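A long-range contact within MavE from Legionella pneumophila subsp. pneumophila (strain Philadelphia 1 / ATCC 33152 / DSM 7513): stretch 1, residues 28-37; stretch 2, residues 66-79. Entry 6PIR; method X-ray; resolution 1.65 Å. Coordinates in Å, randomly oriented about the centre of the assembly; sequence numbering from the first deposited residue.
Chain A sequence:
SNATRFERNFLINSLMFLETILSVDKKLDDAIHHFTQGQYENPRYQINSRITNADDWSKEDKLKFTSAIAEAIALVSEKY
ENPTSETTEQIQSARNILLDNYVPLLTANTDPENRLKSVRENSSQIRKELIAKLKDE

Stretch 1 28-37: LDDAIHHFTQ
Stretch 2 (66-79) TSAIAEAIALVSEK

Two helical segments of one MavE chain pack side by side. Residues 28-36 are the end of a helix that begins earlier in the chain. Gln 37 is the first residue to leave helical phi/psi, at -57/130. Residues 66-77 are also helical, and their helix likewise begins earlier. Each helix is held by regular i to i+4 backbone bonds, such as His 33 N to Asp 29 O at 2.9 Å and Leu 75 N to Glu 71 O at 2.9 Å. The N-to-C directions differ by 48°, so the helices run in broadly the same sense but cross. Their axes come within 9.8 Å. The register is set by Thr 36 and Glu 71, whose CA atoms lie 6.1 Å apart. The contact buries 349 Å², both sides summed.

Glu 71 covers the most surface. Its CA-to-CB bond points toward the first helix, and its side chain sits as a knob among Asp 29, Ile 32, His 33 and Thr 36. Chi1 is m (-72°), chi2 is between wells at 149°, and chi3 is 19°. The carboxylate is buried and needs polar partners. His 33 ND1 donates a hydrogen bond to Glu 71 OE2 at 2.7 Å, with an N-H...acceptor angle of 140°. The acceptor lies at the ring edge, near its plane, as suits an in-plane N-H donor. His 33 has chi1 t (-172°) and chi2 71°. Water 1 lies 2.6 Å from Glu 71 OE1 and 3.3 Å from Asp 29 O, close enough to link the carboxylate to the first backbone. The methyl Ile 32 CG2 packs 3.8 Å from Glu 71 OE1.

Thr 36 is second in area. It also points toward its partner helix, with chi1 p (60°). Its OG1 lies 3.2 Å from Glu 71 CG, a close contact with the aliphatic part of that side chain. Thr 36 CB rests 4.0 Å from Ala 74 CB. Thr 36 CG2 meets Leu 75 CG at 3.9 Å.

Leu 75 is third and supplies apolar packing. Its CA-to-CB bond points sideways, but the end of the side chain comes nearer, with chi1 m (-70°) and chi2 t (166°). Leu 75 CD2 lies 3.7 Å from Phe 35 CE2, at the ring edge. Leu 75 CD1 is 4.5 Å from Ile 32 CG2, with Ile 32 in rotamer m, t. Phe 35 has chi1 t (173°) and chi2 78°. Glu 78 OE1 also approaches its ring edge, 3.6 Å from Phe 35 CE2.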

# COMPACT_ATOMS: atom_id res chain seq x y z
N LEU A 28 6.55 -15.15 7.19
CA LEU A 28 6.88 -14.58 5.89
C LEU A 28 6.77 -13.06 5.90
O LEU A 28 7.62 -12.37 5.34
CB LEU A 28 5.99 -15.17 4.79
CG LEU A 28 6.33 -16.58 4.29
CD1 LEU A 28 5.37 -16.99 3.15
CD2 LEU A 28 7.80 -16.60 3.82
N ASP A 29 5.75 -12.52 6.58
CA ASP A 29 5.63 -11.07 6.70
C ASP A 29 6.87 -10.49 7.37
O ASP A 29 7.40 -9.46 6.94
CB ASP A 29 4.39 -10.69 7.51
CG ASP A 29 3.10 -10.82 6.72
OD1 ASP A 29 3.17 -11.06 5.50
OD2 ASP A 29 2.01 -10.72 7.32
N ASP A 30 7.36 -11.15 8.43
CA ASP A 30 8.58 -10.68 9.09
C ASP A 30 9.78 -10.79 8.15
O ASP A 30 10.67 -9.94 8.18
CB ASP A 30 8.86 -11.44 10.38
CG ASP A 30 7.83 -11.19 11.48
OD1 ASP A 30 7.11 -10.18 11.39
OD2 ASP A 30 7.79 -11.98 12.44
N ALA A 31 9.83 -11.86 7.34
CA ALA A 31 10.92 -12.00 6.36
C ALA A 31 10.89 -10.89 5.31
O ALA A 31 11.94 -10.35 4.92
CB ALA A 31 10.85 -13.38 5.71
N ILE A 32 9.68 -10.56 4.84
CA ILE A 32 9.50 -9.47 3.88
C ILE A 32 9.94 -8.15 4.49
O ILE A 32 10.67 -7.37 3.87
CB ILE A 32 8.04 -9.40 3.42
CG1 ILE A 32 7.63 -10.67 2.68
CG2 ILE A 32 7.87 -8.15 2.53
CD1 ILE A 32 6.11 -10.82 2.44
N HIS A 33 9.51 -7.90 5.73
CA HIS A 33 9.93 -6.71 6.44
C HIS A 33 11.45 -6.64 6.53
O HIS A 33 12.07 -5.60 6.28
CB HIS A 33 9.31 -6.66 7.84
CG HIS A 33 9.58 -5.36 8.54
ND1 HIS A 33 8.99 -4.18 8.14
CD2 HIS A 33 10.48 -5.03 9.49
CE1 HIS A 33 9.47 -3.18 8.87
NE2 HIS A 33 10.37 -3.68 9.70
N HIS A 34 12.07 -7.76 6.92
CA HIS A 34 13.51 -7.80 7.05
C HIS A 34 14.18 -7.44 5.73
O HIS A 34 15.18 -6.71 5.71
CB HIS A 34 13.90 -9.21 7.49
CG HIS A 34 15.38 -9.42 7.58
ND1 HIS A 34 16.22 -8.53 8.21
CD2 HIS A 34 16.16 -10.41 7.09
CE1 HIS A 34 17.46 -8.97 8.12
NE2 HIS A 34 17.45 -10.10 7.45
N PHE A 35 13.60 -7.92 4.62
CA PHE A 35 14.17 -7.64 3.30
C PHE A 35 14.07 -6.17 2.95
O PHE A 35 14.98 -5.63 2.30
CB PHE A 35 13.44 -8.48 2.24
CG PHE A 35 13.85 -8.14 0.84
CD1 PHE A 35 15.05 -8.62 0.32
CD2 PHE A 35 13.04 -7.35 0.03
CE1 PHE A 35 15.44 -8.28 -0.98
CE2 PHE A 35 13.42 -7.03 -1.26
CZ PHE A 35 14.60 -7.50 -1.77
N THR A 36 12.96 -5.52 3.29
CA THR A 36 12.83 -4.10 2.98
C THR A 36 13.41 -3.23 4.08
O THR A 36 13.56 -2.02 3.86
CB THR A 36 11.35 -3.71 2.76
OG1 THR A 36 10.61 -4.00 3.95
CG2 THR A 36 10.72 -4.50 1.60
N GLN A 37 13.81 -3.83 5.20
CA GLN A 37 14.33 -3.10 6.35
C GLN A 37 15.52 -2.26 5.94
O GLN A 37 16.42 -2.74 5.25
CB GLN A 37 14.72 -4.09 7.46
CG GLN A 37 15.51 -3.53 8.63
CD GLN A 37 14.63 -3.07 9.79
OE1 GLN A 37 13.42 -3.31 9.82
NE2 GLN A 37 15.25 -2.40 10.77
N THR A 66 0.40 -0.99 8.42
CA THR A 66 1.38 0.04 8.08
C THR A 66 2.67 -0.61 7.61
O THR A 66 3.31 -0.12 6.66
CB THR A 66 1.68 0.94 9.27
OG1 THR A 66 2.25 0.16 10.32
CG2 THR A 66 0.41 1.63 9.78
N SER A 67 3.08 -1.70 8.26
CA SER A 67 4.25 -2.43 7.78
C SER A 67 4.05 -2.88 6.36
O SER A 67 4.95 -2.70 5.53
CB SER A 67 4.54 -3.63 8.69
OG SER A 67 5.00 -3.14 9.94
N ALA A 68 2.86 -3.41 6.05
CA ALA A 68 2.64 -3.92 4.70
C ALA A 68 2.66 -2.81 3.67
O ALA A 68 3.20 -2.99 2.58
CB ALA A 68 1.34 -4.70 4.63
N ILE A 69 2.04 -1.67 3.98
CA ILE A 69 2.06 -0.54 3.05
C ILE A 69 3.50 -0.05 2.82
O ILE A 69 3.89 0.24 1.69
CB ILE A 69 1.18 0.61 3.56
CG1 ILE A 69 -0.31 0.26 3.44
CG2 ILE A 69 1.47 1.89 2.77
CD1 ILE A 69 -0.87 0.27 2.00
N ALA A 70 4.26 0.13 3.91
CA ALA A 70 5.63 0.62 3.77
C ALA A 70 6.47 -0.35 2.95
O ALA A 70 7.25 0.07 2.09
CB ALA A 70 6.26 0.89 5.14
N GLU A 71 6.24 -1.65 3.16
CA GLU A 71 6.97 -2.67 2.40
C GLU A 71 6.56 -2.65 0.95
O GLU A 71 7.40 -2.83 0.06
CB GLU A 71 6.73 -4.05 3.01
CG GLU A 71 7.46 -4.23 4.35
CD GLU A 71 6.74 -5.17 5.31
OE1 GLU A 71 5.88 -5.98 4.90
OE2 GLU A 71 7.03 -5.11 6.51
N ALA A 72 5.27 -2.47 0.69
CA ALA A 72 4.78 -2.39 -0.67
C ALA A 72 5.40 -1.21 -1.40
O ALA A 72 5.87 -1.36 -2.53
CB ALA A 72 3.25 -2.27 -0.67
N ILE A 73 5.43 -0.04 -0.76
CA ILE A 73 6.04 1.14 -1.39
C ILE A 73 7.52 0.89 -1.68
O ILE A 73 8.01 1.23 -2.76
CB ILE A 73 5.84 2.38 -0.50
CG1 ILE A 73 4.37 2.73 -0.39
CG2 ILE A 73 6.66 3.56 -1.00
CD1 ILE A 73 4.07 3.72 0.70
N ALA A 74 8.25 0.33 -0.71
CA ALA A 74 9.65 -0.01 -0.90
C ALA A 74 9.84 -0.92 -2.11
O ALA A 74 10.71 -0.67 -2.96
CB ALA A 74 10.18 -0.70 0.37
N LEU A 75 9.03 -1.99 -2.20
CA LEU A 75 9.19 -2.97 -3.26
C LEU A 75 8.86 -2.39 -4.63
O LEU A 75 9.60 -2.60 -5.61
CB LEU A 75 8.32 -4.19 -2.98
CG LEU A 75 8.77 -5.07 -1.78
CD1 LEU A 75 7.67 -6.02 -1.40
CD2 LEU A 75 10.03 -5.83 -2.14
N VAL A 76 7.78 -1.62 -4.72
CA VAL A 76 7.48 -0.98 -6.00
C VAL A 76 8.55 0.05 -6.34
O VAL A 76 9.04 0.09 -7.47
CB VAL A 76 6.07 -0.36 -5.98
CG1 VAL A 76 5.84 0.48 -7.24
CG2 VAL A 76 5.01 -1.46 -5.87
N SER A 77 8.94 0.88 -5.38
CA SER A 77 9.86 1.97 -5.67
C SER A 77 11.22 1.45 -6.10
O SER A 77 11.89 2.11 -6.89
CB SER A 77 10.03 2.88 -4.45
OG SER A 77 8.83 3.52 -4.06
N GLU A 78 11.66 0.29 -5.59
CA GLU A 78 13.00 -0.13 -5.99
C GLU A 78 13.09 -0.67 -7.42
O GLU A 78 14.20 -0.93 -7.88
CB GLU A 78 13.56 -1.15 -4.99
CG GLU A 78 12.90 -2.46 -5.02
CD GLU A 78 13.38 -3.34 -3.89
OE1 GLU A 78 13.06 -4.55 -3.91
OE2 GLU A 78 14.02 -2.79 -2.96
N LYS A 79 11.96 -0.84 -8.12
CA LYS A 79 12.00 -1.23 -9.53
C LYS A 79 12.57 -0.13 -10.44
O LYS A 79 13.03 -0.45 -11.54
CB LYS A 79 10.60 -1.64 -9.99
CG LYS A 79 10.47 -2.06 -11.46
CD LYS A 79 9.06 -2.48 -11.76
CE LYS A 79 8.83 -2.82 -13.24
NZ LYS A 79 7.43 -3.30 -13.44
O HOH W 1 4.84 -7.40 6.87